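Glycerol trinitrate reductase (Agrobacterium tumefaciens, PDB 5EPD) probably acts as an FMN-dependent oxidoreductase of the Old Yellow Enzyme family, reducing glycerol trinitrate with electrons from NADH or NADPH, and is seen here without its flavin. Local coordinates at residues E148-V153 with F157-E162; L202-A207 with R248-S253; F336-I341 with A357-A362; S302-F307 with R330-A335. All coordinates share one frame; numbering follows the deposited sequence.

Interaction 1: E148-V153 with F157-E162; sequences EVKTFV and FVDVSE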
loop_
_atom_site.group_PDB
_atom_site.type_symbol
_atom_site.label_atom_id
_atom_site.label_comp_id
_atom_site.label_asym_id
_atom_site.label_seq_id
_atom_site.Cartn_x
_atom_site.Cartn_y
_atom_site.Cartn_z
ATOM N N GLU A 148 17.933 9.739 -0.842
ATOM C CA GLU A 148 18.304 10.482 0.366
ATOM C C GLU A 148 17.315 10.210 1.536
ATOM O O GLU A 148 16.727 11.151 2.090
ATOM C CB GLU A 148 18.304 11.990 0.039
ATOM C CG GLU A 148 19.273 12.386 -1.043
ATOM C CD GLU A 148 20.672 11.974 -0.671
ATOM O OE1 GLU A 148 21.229 12.583 0.272
ATOM O OE2 GLU A 148 21.195 11.018 -1.286
ATOM N N VAL A 149 17.110 8.935 1.880
ATOM C CA VAL A 149 16.266 8.560 3.012
ATOM C C VAL A 149 16.892 7.426 3.815
ATOM O O VAL A 149 17.798 6.732 3.347
ATOM C CB VAL A 149 14.822 8.178 2.590
ATOM C CG1 VAL A 149 14.221 9.258 1.679
ATOM C CG2 VAL A 149 14.750 6.788 1.950
ATOM N N LYS A 150 16.424 7.281 5.046
ATOM C CA LYS A 150 16.852 6.190 5.925
ATOM C C LYS A 150 15.813 5.095 5.922
ATOM O O LYS A 150 14.668 5.292 5.494
ATOM C CB LYS A 150 17.035 6.680 7.358
ATOM C CG LYS A 150 18.005 7.840 7.517
ATOM C CD LYS A 150 18.064 8.267 8.974
ATOM C CE LYS A 150 18.929 9.498 9.158
ATOM N NZ LYS A 150 20.339 9.273 8.686
ATOM N N THR A 151 16.218 3.927 6.385
ATOM C CA THR A 151 15.296 2.816 6.553
ATOM C C THR A 151 15.538 2.211 7.921
ATOM O O THR A 151 16.469 2.621 8.623
ATOM C CB THR A 151 15.438 1.765 5.442
ATOM O OG1 THR A 151 14.485 0.728 5.660
ATOM C CG2 THR A 151 16.855 1.159 5.415
ATOM N N PHE A 152 14.675 1.269 8.302
ATOM C CA PHE A 152 14.653 0.685 9.633
ATOM C C PHE A 152 15.213 -0.689 9.408
ATOM O O PHE A 152 14.556 -1.536 8.806
ATOM C CB PHE A 152 13.219 0.645 10.151
ATOM C CG PHE A 152 13.042 -0.013 11.501
ATOM C CD1 PHE A 152 13.930 0.212 12.555
ATOM C CD2 PHE A 152 11.921 -0.829 11.749
ATOM C CE1 PHE A 152 13.722 -0.398 13.807
ATOM C CE2 PHE A 152 11.723 -1.432 12.998
ATOM C CZ PHE A 152 12.622 -1.213 14.023
ATOM N N VAL A 153 16.462 -0.865 9.833
ATOM C CA VAL A 153 17.227 -2.116 9.663
ATOM C C VAL A 153 18.206 -2.225 10.847
ATOM O O VAL A 153 18.597 -1.197 11.430
ATOM C CB VAL A 153 17.940 -2.160 8.284
ATOM C CG1 VAL A 153 18.864 -0.983 8.120
ATOM C CG2 VAL A 153 18.724 -3.441 8.095
ATOM N N PHE A 157 17.801 3.275 12.540
ATOM C CA PHE A 157 17.664 3.970 11.237
ATOM C C PHE A 157 19.012 4.248 10.537
ATOM O O PHE A 157 19.907 4.895 11.094
ATOM C CB PHE A 157 16.879 5.257 11.411
ATOM C CG PHE A 157 15.542 5.036 12.036
ATOM C CD1 PHE A 157 14.516 4.483 11.294
ATOM C CD2 PHE A 157 15.319 5.337 13.371
ATOM C CE1 PHE A 157 13.280 4.246 11.854
ATOM C CE2 PHE A 157 14.088 5.119 13.932
ATOM C CZ PHE A 157 13.066 4.567 13.179
ATOM N N VAL A 158 19.135 3.769 9.305
ATOM C CA VAL A 158 20.369 3.890 8.557
ATOM C C VAL A 158 20.040 4.364 7.140
ATOM O O VAL A 158 18.938 4.092 6.606
ATOM C CB VAL A 158 21.088 2.523 8.517
ATOM C CG1 VAL A 158 20.357 1.563 7.601
ATOM C CG2 VAL A 158 22.535 2.648 8.030
ATOM N N ASP A 159 20.978 5.065 6.511
ATOM C CA ASP A 159 20.770 5.465 5.122
ATOM C C ASP A 159 20.618 4.217 4.241
ATOM O O ASP A 159 21.259 3.178 4.468
ATOM C CB ASP A 159 21.919 6.330 4.622
ATOM C CG ASP A 159 22.115 7.570 5.453
ATOM O OD1 ASP A 159 21.141 8.116 5.995
ATOM O OD2 ASP A 159 23.267 7.998 5.587
ATOM N N VAL A 160 19.734 4.309 3.265
ATOM C CA VAL A 160 19.596 3.251 2.282
ATOM C C VAL A 160 20.874 3.150 1.448
ATOM O O VAL A 160 21.643 4.104 1.344
ATOM C CB VAL A 160 18.352 3.445 1.379
ATOM C CG1 VAL A 160 17.077 3.281 2.217
ATOM C CG2 VAL A 160 18.362 4.801 0.647
ATOM N N SER A 161 21.101 1.975 0.874
ATOM C CA SER A 161 22.308 1.695 0.138
ATOM C C SER A 161 22.213 2.224 -1.281
ATOM O O SER A 161 21.110 2.467 -1.801
ATOM C CB SER A 161 22.520 0.192 0.083
ATOM O OG SER A 161 22.549 -0.368 1.388
ATOM N N GLU A 162 23.389 2.370 -1.901
ATOM C CA GLU A 162 23.533 2.624 -3.338
ATOM C C GLU A 162 22.879 1.481 -4.127
ATOM O O GLU A 162 23.172 0.318 -3.880
ATOM C CB GLU A 162 25.020 2.682 -3.707
ATOM C CG GLU A 162 25.797 3.816 -3.038
ATOM C CD GLU A 162 25.518 5.175 -3.656
ATOM O OE1 GLU A 162 24.936 5.203 -4.773
ATOM O OE2 GLU A 162 25.886 6.203 -3.015
#
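Three main-chain hydrogen bonds tie 148-153 to 157-162. Thr151 and Val158 form the hydrogen-bonded antiparallel pair: Thr151 N gives to Val158 O at 2.7 Å, and Val158 N returns a bond to Thr151 O at 3.0 Å. Beyond the ladder, Val160 N reaches Val149 O at 3.1 Å, an almost straight bond (171° at the hydrogen) lying in the carbonyl plane. The charged contact belongs to the exposed pair Lys150 and Asp159, whose side chains run side by side in the same direction. The lysine chain is extended until its last torsion bends it (chi4 -59°), which brings NZ back to Asp159 OD1 at 3.0 Å, on the syn side of the carboxylate but tilted out of its plane. A long, flexible lysine suits this solvent-facing place, where its methylenes also cross Phe157 CB. Among the apolar contacts, Phe157 CE1 lies 4.0 Å from Phe152 CB, and the two rings, 36° apart in plane, meet obliquely. On the other face Thr151 CG2 packs 3.8 Å from Val160 CG1, while Thr151 OG1 bonds to Gly87 O. Threonine thus serves this buried spot twice, with a methyl for the valine and a hydroxyl for a loop carbonyl. Strands 150-153 and 156-159, antiparallel and joined by two residues, make a beta hairpin separate from the eight-stranded barrel sheet, with Phe152 and Phe157 sharing one face.

Interaction 2: L202-A207 with R248-S253; sequences LLEQFA and RISPVS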
loop_
_atom_site.group_PDB
_atom_site.type_symbol
_atom_site.label_atom_id
_atom_site.label_comp_id
_atom_site.label_asym_id
_atom_site.label_seq_id
_atom_site.Cartn_x
_atom_site.Cartn_y
_atom_site.Cartn_z
ATOM N N LEU A 202 9.661 1.041 -6.044
ATOM C CA LEU A 202 10.206 0.681 -7.365
ATOM C C LEU A 202 9.441 1.315 -8.517
ATOM O O LEU A 202 10.032 1.960 -9.424
ATOM C CB LEU A 202 10.232 -0.839 -7.572
ATOM C CG LEU A 202 10.870 -1.324 -8.884
ATOM C CD1 LEU A 202 12.336 -0.918 -9.002
ATOM C CD2 LEU A 202 10.763 -2.831 -9.032
ATOM N N LEU A 203 8.131 1.138 -8.488
ATOM C CA LEU A 203 7.347 1.473 -9.663
ATOM C C LEU A 203 7.284 2.987 -9.853
ATOM O O LEU A 203 7.213 3.446 -10.993
ATOM C CB LEU A 203 5.945 0.849 -9.593
ATOM C CG LEU A 203 5.878 -0.656 -9.276
ATOM C CD1 LEU A 203 4.439 -1.182 -9.220
ATOM C CD2 LEU A 203 6.726 -1.443 -10.275
ATOM N N GLU A 204 7.293 3.750 -8.746
ATOM C CA GLU A 204 7.311 5.212 -8.803
ATOM C C GLU A 204 8.717 5.705 -9.198
ATOM O O GLU A 204 8.867 6.758 -9.865
ATOM C CB GLU A 204 6.881 5.858 -7.469
ATOM C CG GLU A 204 6.850 7.399 -7.542
ATOM C CD GLU A 204 6.501 8.112 -6.232
ATOM O OE1 GLU A 204 7.356 8.177 -5.312
ATOM O OE2 GLU A 204 5.384 8.665 -6.146
ATOM N N GLN A 205 9.750 4.959 -8.807
ATOM C CA GLN A 205 11.105 5.326 -9.185
ATOM C C GLN A 205 11.183 5.369 -10.705
ATOM O O GLN A 205 11.866 6.208 -11.259
ATOM C CB GLN A 205 12.131 4.329 -8.653
ATOM C CG GLN A 205 12.494 4.505 -7.196
ATOM C CD GLN A 205 12.925 3.194 -6.570
ATOM O OE1 GLN A 205 13.728 2.442 -7.147
ATOM N NE2 GLN A 205 12.396 2.907 -5.388
ATOM N N PHE A 206 10.486 4.433 -11.353
ATOM C CA PHE A 206 10.424 4.362 -12.810
ATOM C C PHE A 206 9.566 5.485 -13.384
ATOM O O PHE A 206 9.939 6.081 -14.392
ATOM C CB PHE A 206 9.861 2.994 -13.278
ATOM C CG PHE A 206 10.913 1.929 -13.492
ATOM C CD1 PHE A 206 11.377 1.163 -12.432
ATOM C CD2 PHE A 206 11.437 1.689 -14.767
ATOM C CE1 PHE A 206 12.332 0.175 -12.628
ATOM C CE2 PHE A 206 12.402 0.706 -14.963
ATOM C CZ PHE A 206 12.844 -0.063 -13.896
ATOM N N ALA A 207 8.417 5.731 -12.753
ATOM C CA ALA A 207 7.471 6.736 -13.182
ATOM C C ALA A 207 7.980 8.197 -13.143
ATOM O O ALA A 207 7.643 9.007 -14.016
ATOM C CB ALA A 207 6.198 6.611 -12.351
ATOM N N ARG A 248 -2.236 1.927 -5.753
ATOM C CA ARG A 248 -2.018 3.203 -5.041
ATOM C C ARG A 248 -0.984 4.057 -5.781
ATOM O O ARG A 248 0.034 3.523 -6.185
ATOM C CB ARG A 248 -1.504 2.931 -3.623
ATOM C CG ARG A 248 -1.486 4.140 -2.697
ATOM C CD ARG A 248 -1.078 3.771 -1.260
ATOM N NE ARG A 248 -1.911 4.449 -0.251
ATOM C CZ ARG A 248 -1.512 4.801 0.977
ATOM N NH1 ARG A 248 -0.271 4.565 1.374
ATOM N NH2 ARG A 248 -2.361 5.412 1.818
ATOM N N ILE A 249 -1.241 5.368 -5.924
ATOM C CA ILE A 249 -0.282 6.337 -6.467
ATOM C C ILE A 249 -0.220 7.605 -5.620
ATOM O O ILE A 249 -1.151 7.939 -4.894
ATOM C CB ILE A 249 -0.635 6.783 -7.910
ATOM C CG1 ILE A 249 -1.989 7.503 -7.926
ATOM C CG2 ILE A 249 -0.641 5.572 -8.835
ATOM C CD1 ILE A 249 -2.485 7.980 -9.275
ATOM N N SER A 250 0.876 8.322 -5.763
ATOM C CA SER A 250 1.129 9.544 -5.020
ATOM C C SER A 250 1.782 10.557 -5.976
ATOM O O SER A 250 3.024 10.687 -5.987
ATOM C CB SER A 250 2.090 9.235 -3.858
ATOM O OG SER A 250 3.346 8.717 -4.323
ATOM N N PRO A 251 0.968 11.237 -6.820
ATOM C CA PRO A 251 1.477 12.149 -7.856
ATOM C C PRO A 251 2.486 13.185 -7.359
ATOM O O PRO A 251 3.532 13.382 -7.991
ATOM C CB PRO A 251 0.206 12.853 -8.347
ATOM C CG PRO A 251 -0.855 11.835 -8.158
ATOM C CD PRO A 251 -0.507 11.142 -6.865
ATOM N N VAL A 252 2.171 13.828 -6.236
ATOM C CA VAL A 252 3.006 14.864 -5.666
ATOM C C VAL A 252 3.856 14.297 -4.534
ATOM O O VAL A 252 3.351 13.934 -3.489
ATOM C CB VAL A 252 2.142 16.020 -5.147
ATOM C CG1 VAL A 252 3.022 17.173 -4.688
ATOM C CG2 VAL A 252 1.184 16.490 -6.236
ATOM N N SER A 253 5.163 14.208 -4.749
ATOM C CA SER A 253 6.075 13.681 -3.724
ATOM C C SER A 253 6.143 14.669 -2.556
ATOM O O SER A 253 5.842 15.855 -2.729
ATOM C CB SER A 253 7.486 13.488 -4.310
ATOM O OG SER A 253 7.457 12.835 -5.578
HETATM O O HOH W 1 3.263 7.444 -7.494
#
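Glu204 of helix 202-207 meets Ser250 at the C-terminal end of a barrel strand, within the TIM barrel, where the loops following parallel strands gather. The close part of the contact is small and buried. Glu204 OE2 lies 2.7 Å from Ser250 OG, and the same oxygen is 3.1 Å from Ser250 O; these last two are both acceptors and form no hydrogen bond. Lys208 NZ binds both, through a salt bridge to Glu204 OE2 and a hydrogen bond to Ser250 O, which probably offsets their repulsion. Ser250 OG has its own donor in Asn199 N. A glutamate fits here because the gap between the backbones is wide, with 8.0 Å between Glu204 CA and Ile249 CA, and its side chain spans it fully stretched, CG opposite the backbone N (chi1 -178°) and the next bond also extended (chi2 -177°). Serine is short enough for the carboxylate to come up to its main chain. The whole contact buries 93 Å², most of it at Glu204 and Ser250; elsewhere the two segments do not touch. Leu203 and Phe206 turn instead to Leu228 of helix 227-240, while Ile249 packs on Tyr267 and Val271 of helix 263-276. A water also bridges the junction, giving a hydrogen to Glu204 OE2 at 2.8 Å and accepting one from Ser250 N at 3.1 Å.

Interaction 3: F336-I341 with A357-A362; sequences FGRPFI and AEVNAA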
loop_
_atom_site.group_PDB
_atom_site.type_symbol
_atom_site.label_atom_id
_atom_site.label_comp_id
_atom_site.label_asym_id
_atom_site.label_seq_id
_atom_site.Cartn_x
_atom_site.Cartn_y
_atom_site.Cartn_z
ATOM N N PHE A 336 -8.042 6.201 6.033
ATOM C CA PHE A 336 -7.459 6.814 7.234
ATOM C C PHE A 336 -6.271 5.972 7.650
ATOM O O PHE A 336 -6.334 4.737 7.606
ATOM C CB PHE A 336 -8.468 6.788 8.394
ATOM C CG PHE A 336 -9.687 7.625 8.162
ATOM C CD1 PHE A 336 -10.725 7.149 7.385
ATOM C CD2 PHE A 336 -9.791 8.897 8.713
ATOM C CE1 PHE A 336 -11.843 7.921 7.156
ATOM C CE2 PHE A 336 -10.909 9.684 8.479
ATOM C CZ PHE A 336 -11.935 9.196 7.694
ATOM N N GLY A 337 -5.195 6.622 8.078
ATOM C CA GLY A 337 -3.936 5.917 8.396
ATOM C C GLY A 337 -3.702 5.754 9.892
ATOM O O GLY A 337 -4.220 4.826 10.515
ATOM N N ARG A 338 -2.935 6.661 10.484
ATOM C CA ARG A 338 -2.608 6.536 11.906
ATOM C C ARG A 338 -3.814 6.356 12.837
ATOM O O ARG A 338 -3.730 5.611 13.799
ATOM C CB ARG A 338 -1.739 7.721 12.373
ATOM C CG ARG A 338 -0.331 7.702 11.780
ATOM C CD ARG A 338 0.662 8.499 12.598
ATOM N NE ARG A 338 2.033 8.215 12.162
ATOM C CZ ARG A 338 3.145 8.561 12.820
ATOM N NH1 ARG A 338 3.084 9.223 13.987
ATOM N NH2 ARG A 338 4.340 8.220 12.307
ATOM N N PRO A 339 -4.942 7.047 12.567
ATOM C CA PRO A 339 -6.066 6.872 13.496
ATOM C C PRO A 339 -6.470 5.414 13.712
ATOM O O PRO A 339 -6.886 5.069 14.798
ATOM C CB PRO A 339 -7.192 7.659 12.814
ATOM C CG PRO A 339 -6.480 8.763 12.104
ATOM C CD PRO A 339 -5.203 8.147 11.608
ATOM N N PHE A 340 -6.372 4.577 12.685
ATOM C CA PHE A 340 -6.659 3.152 12.803
ATOM C C PHE A 340 -5.630 2.421 13.683
ATOM O O PHE A 340 -5.932 1.353 14.239
ATOM C CB PHE A 340 -6.686 2.491 11.423
ATOM C CG PHE A 340 -8.052 2.400 10.828
ATOM C CD1 PHE A 340 -9.000 1.527 11.363
ATOM C CD2 PHE A 340 -8.396 3.164 9.722
ATOM C CE1 PHE A 340 -10.278 1.441 10.824
ATOM C CE2 PHE A 340 -9.664 3.079 9.181
ATOM C CZ PHE A 340 -10.604 2.216 9.734
ATOM N N ILE A 341 -4.405 2.957 13.777
ATOM C CA ILE A 341 -3.411 2.395 14.706
ATOM C C ILE A 341 -3.946 2.487 16.151
ATOM O O ILE A 341 -4.037 1.482 16.884
ATOM C CB ILE A 341 -2.041 3.111 14.609
ATOM C CG1 ILE A 341 -1.418 2.929 13.211
ATOM C CG2 ILE A 341 -1.098 2.582 15.687
ATOM C CD1 ILE A 341 -0.056 3.574 13.054
ATOM N N ALA A 357 -8.241 8.326 20.142
ATOM C CA ALA A 357 -6.950 8.118 20.803
ATOM C C ALA A 357 -5.801 8.538 19.878
ATOM O O ALA A 357 -5.836 8.321 18.679
ATOM C CB ALA A 357 -6.792 6.659 21.212
ATOM N N GLU A 358 -4.786 9.149 20.444
ATOM C CA GLU A 358 -3.600 9.484 19.689
ATOM C C GLU A 358 -2.675 8.277 19.637
ATOM O O GLU A 358 -2.762 7.353 20.451
ATOM C CB GLU A 358 -2.896 10.677 20.318
ATOM C CG GLU A 358 -3.728 11.950 20.292
ATOM C CD GLU A 358 -3.390 12.817 19.111
ATOM O OE1 GLU A 358 -3.833 12.520 17.970
ATOM O OE2 GLU A 358 -2.660 13.800 19.345
ATOM N N VAL A 359 -1.802 8.309 18.644
ATOM C CA VAL A 359 -0.828 7.261 18.379
ATOM C C VAL A 359 0.349 7.393 19.352
ATOM O O VAL A 359 0.783 8.518 19.638
ATOM C CB VAL A 359 -0.379 7.383 16.894
ATOM C CG1 VAL A 359 1.125 7.324 16.708
ATOM C CG2 VAL A 359 -1.058 6.315 16.060
ATOM N N ASN A 360 0.847 6.271 19.891
ATOM C CA ASN A 360 2.226 6.264 20.437
ATOM C C ASN A 360 3.181 6.032 19.269
ATOM O O ASN A 360 3.297 4.907 18.761
ATOM C CB ASN A 360 2.432 5.197 21.524
ATOM C CG ASN A 360 3.891 5.084 21.995
ATOM O OD1 ASN A 360 4.837 5.593 21.376
ATOM N ND2 ASN A 360 4.075 4.384 23.090
ATOM N N ALA A 361 3.847 7.104 18.842
ATOM C CA ALA A 361 4.679 7.076 17.609
ATOM C C ALA A 361 5.885 6.171 17.780
ATOM O O ALA A 361 6.302 5.519 16.813
ATOM C CB ALA A 361 5.127 8.477 17.191
ATOM N N ALA A 362 6.405 6.097 19.011
ATOM C CA ALA A 362 7.602 5.292 19.292
ATOM C C ALA A 362 7.339 3.781 19.135
ATOM O O ALA A 362 8.292 3.018 18.985
ATOM C CB ALA A 362 8.162 5.608 20.673
#
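Val359 presents its two methyls to different partners on 336-341. CG2 is turned toward the helix that starts near Arg338, where it rests 3.7 Å from Ile341 CB and 3.6 Å from Arg338 O, while CG1 faces the outgoing arginine. The Ile341 and Val359 side chains meet at a slant; Ile341 also brings its CG2 to 3.8 Å from Val359 CG2. Both side chains set out from the backbone into the contact, and these two branched aliphatic groups meet through carbon alone. Arg338 lies across Val359 at about a right angle. Its CG sits opposite the carbonyl carbon (chi1 -69°), and from there the chain runs extended to NE, carrying the guanidinium out past the valine. NH1 ends 3.9 Å from Val359 CG1 and 3.9 Å from Ala361 CB, touching both obliquely. Arginine suits this exposed border because its length lets NH1 touch the two methyls while the charged group stays at the surface; alanine, with its single methyl, lets that end pass close to the chain. No hydrogen bond joins the two segments, although Ala357 N bonds to Asn343 OD1 just beyond the helix segment, and Asn360 N to Tyr375 OH. This is apolar packing of a C-terminal tail loop against the short helix that follows the last strand of the TIM barrel.

Interaction 4: S302-F307 with R330-A335; sequences SLRRRF and RADLIA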
loop_
_atom_site.group_PDB
_atom_site.type_symbol
_atom_site.label_atom_id
_atom_site.label_comp_id
_atom_site.label_asym_id
_atom_site.label_seq_id
_atom_site.Cartn_x
_atom_site.Cartn_y
_atom_site.Cartn_z
ATOM N N SER A 302 -8.761 15.986 -12.437
ATOM C CA SER A 302 -8.357 15.398 -13.706
ATOM C C SER A 302 -8.326 13.886 -13.584
ATOM O O SER A 302 -8.921 13.196 -14.407
ATOM C CB SER A 302 -6.975 15.925 -14.142
ATOM O OG SER A 302 -6.505 15.297 -15.345
ATOM N N LEU A 303 -7.635 13.385 -12.554
ATOM C CA LEU A 303 -7.455 11.934 -12.353
ATOM C C LEU A 303 -8.779 11.256 -12.057
ATOM O O LEU A 303 -9.104 10.180 -12.610
ATOM C CB LEU A 303 -6.483 11.643 -11.191
ATOM C CG LEU A 303 -5.073 12.254 -11.244
ATOM C CD1 LEU A 303 -4.231 11.664 -10.133
ATOM C CD2 LEU A 303 -4.421 12.045 -12.602
ATOM N N ARG A 304 -9.516 11.891 -11.151
ATOM C CA ARG A 304 -10.903 11.531 -10.853
ATOM C C ARG A 304 -11.790 11.435 -12.109
ATOM O O ARG A 304 -12.557 10.475 -12.265
ATOM C CB ARG A 304 -11.476 12.564 -9.879
ATOM C CG ARG A 304 -12.934 12.385 -9.537
ATOM C CD ARG A 304 -13.239 10.950 -9.162
ATOM N NE ARG A 304 -14.352 10.860 -8.234
ATOM C CZ ARG A 304 -15.037 9.746 -7.986
ATOM N NH1 ARG A 304 -14.747 8.614 -8.627
ATOM N NH2 ARG A 304 -16.035 9.772 -7.095
ATOM N N ARG A 305 -11.691 12.424 -12.995
ATOM C CA ARG A 305 -12.439 12.395 -14.244
ATOM C C ARG A 305 -12.010 11.239 -15.157
ATOM O O ARG A 305 -12.839 10.546 -15.730
ATOM C CB ARG A 305 -12.276 13.727 -14.969
ATOM C CG ARG A 305 -13.344 14.729 -14.596
ATOM C CD ARG A 305 -13.163 16.047 -15.324
ATOM N NE ARG A 305 -12.727 17.072 -14.383
ATOM C CZ ARG A 305 -11.532 17.668 -14.380
ATOM N NH1 ARG A 305 -11.268 18.585 -13.447
ATOM N NH2 ARG A 305 -10.603 17.374 -15.293
ATOM N N ARG A 306 -10.705 11.029 -15.274
ATOM C CA ARG A 306 -10.153 10.027 -16.179
ATOM C C ARG A 306 -10.456 8.619 -15.756
ATOM O O ARG A 306 -10.506 7.721 -16.593
ATOM C CB ARG A 306 -8.645 10.179 -16.269
ATOM C CG ARG A 306 -8.254 11.431 -16.998
ATOM C CD ARG A 306 -6.781 11.739 -16.836
ATOM N NE ARG A 306 -6.528 13.115 -17.242
ATOM C CZ ARG A 306 -6.486 13.529 -18.503
ATOM N NH1 ARG A 306 -6.649 12.672 -19.503
ATOM N NH2 ARG A 306 -6.255 14.799 -18.757
ATOM N N PHE A 307 -10.613 8.409 -14.458
ATOM C CA PHE A 307 -10.837 7.067 -13.954
ATOM C C PHE A 307 -12.343 6.871 -13.735
ATOM O O PHE A 307 -13.026 7.662 -13.076
ATOM C CB PHE A 307 -10.000 6.796 -12.682
ATOM C CG PHE A 307 -9.910 5.329 -12.325
ATOM C CD1 PHE A 307 -9.046 4.470 -13.029
ATOM C CD2 PHE A 307 -10.713 4.794 -11.321
ATOM C CE1 PHE A 307 -8.983 3.122 -12.714
ATOM C CE2 PHE A 307 -10.658 3.445 -11.021
ATOM C CZ PHE A 307 -9.797 2.611 -11.709
ATOM N N ARG A 330 -15.908 13.844 -5.157
ATOM C CA ARG A 330 -14.446 13.796 -5.361
ATOM C C ARG A 330 -13.848 12.401 -5.152
ATOM O O ARG A 330 -12.829 12.057 -5.777
ATOM C CB ARG A 330 -13.740 14.765 -4.415
ATOM C CG ARG A 330 -14.193 16.201 -4.573
ATOM C CD ARG A 330 -13.929 17.022 -3.325
ATOM N NE ARG A 330 -13.560 18.386 -3.688
ATOM C CZ ARG A 330 -12.311 18.845 -3.792
ATOM N NH1 ARG A 330 -11.260 18.070 -3.530
ATOM N NH2 ARG A 330 -12.110 20.109 -4.156
ATOM N N ALA A 331 -14.470 11.614 -4.267
ATOM C CA ALA A 331 -14.052 10.237 -3.997
ATOM C C ALA A 331 -15.227 9.381 -3.631
ATOM O O ALA A 331 -16.298 9.884 -3.279
ATOM C CB ALA A 331 -13.037 10.188 -2.869
ATOM N N ASP A 332 -14.996 8.072 -3.690
ATOM C CA ASP A 332 -15.992 7.058 -3.323
ATOM C C ASP A 332 -15.711 6.415 -1.950
ATOM O O ASP A 332 -16.636 5.987 -1.264
ATOM C CB ASP A 332 -15.976 5.985 -4.398
ATOM C CG ASP A 332 -16.098 6.571 -5.787
ATOM O OD1 ASP A 332 -17.091 7.299 -5.996
ATOM O OD2 ASP A 332 -15.192 6.342 -6.639
ATOM N N LEU A 333 -14.428 6.326 -1.582
ATOM C CA LEU A 333 -13.992 5.816 -0.286
ATOM C C LEU A 333 -12.936 6.770 0.291
ATOM O O LEU A 333 -12.263 7.508 -0.451
ATOM C CB LEU A 333 -13.404 4.422 -0.456
ATOM C CG LEU A 333 -14.284 3.420 -1.208
ATOM C CD1 LEU A 333 -13.533 2.120 -1.436
ATOM C CD2 LEU A 333 -15.559 3.154 -0.418
ATOM N N ILE A 334 -12.799 6.786 1.611
ATOM C CA ILE A 334 -11.739 7.570 2.219
ATOM C C ILE A 334 -10.942 6.665 3.158
ATOM O O ILE A 334 -11.513 5.894 3.940
ATOM C CB ILE A 334 -12.242 8.889 2.847
ATOM C CG1 ILE A 334 -11.212 9.467 3.819
ATOM C CG2 ILE A 334 -13.555 8.686 3.569
ATOM C CD1 ILE A 334 -10.992 10.959 3.655
ATOM N N ALA A 335 -9.608 6.728 2.997
ATOM C CA ALA A 335 -8.679 5.885 3.719
ATOM C C ALA A 335 -8.039 6.725 4.799
ATOM O O ALA A 335 -7.575 7.809 4.508
ATOM C CB ALA A 335 -7.631 5.326 2.777
#
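Arg304 and Asp332 form a salt bridge across helix 300-306 and the run-up to strand 333-336. Arg304 NH2 donates to Asp332 OD1 at 2.9 Å, with the oxygen close to the guanidinium plane but the nitrogen standing 47° out of the carboxylate plane. A second, weak bond runs from Arg304 NH1 to Asp332 OD2 at 3.1 Å. The two flat groups are turned 69° apart, so this is no coplanar two-point pairing. A bend at chi2 (48°) directs the arginine along the backbone of 330-332, bringing NE to 3.1 Å from Arg330 O. Both ends have further partners: Arg304 NH2 also donates to Gly329 O, and Asp332 OD2 accepts from Tyr311 N. Arginine suits the place because its several N-H groups can serve a carboxylate and a loop carbonyl together, and the short aspartate keeps its oxygens near the main chain of the neighbouring barrel strand 310-313. Within the helix, Arg306 NE bonds to Ser302 OG at 2.9 Å, a hydroxyl also bonded to Asp268 OD1, while Arg306 NH1 pairs with Asp272. Helix 263-276 thus flanks helix 300-306, and strand 310-313, whose Tyr311 Arg304 touches, lies beside strand 333-336 in the barrel.

Overall arrangement
Along the chain the order is interaction 1, interaction 2, interaction 4, interaction 3. Interactions 2 and 4 both reach the eight-stranded parallel barrel sheet, through strands 245-249 and 333-336. Their centres are 17 Å apart, and they touch where Pro251 and Ile249 pack on Leu303. Interactions 4 and 3 adjoin in sequence, strand 333-336 leading into helix 338-342, yet their centres are about 25 Å apart. The hairpin of interaction 1 stands outside the barrel sheet, its centre about 33 Å from that of interaction 4 and on the opposite side of the chain's centre. The contacts thus involve barrel strands and the elements after them, a hairpin outside the barrel sheet, and the loop after the last helix.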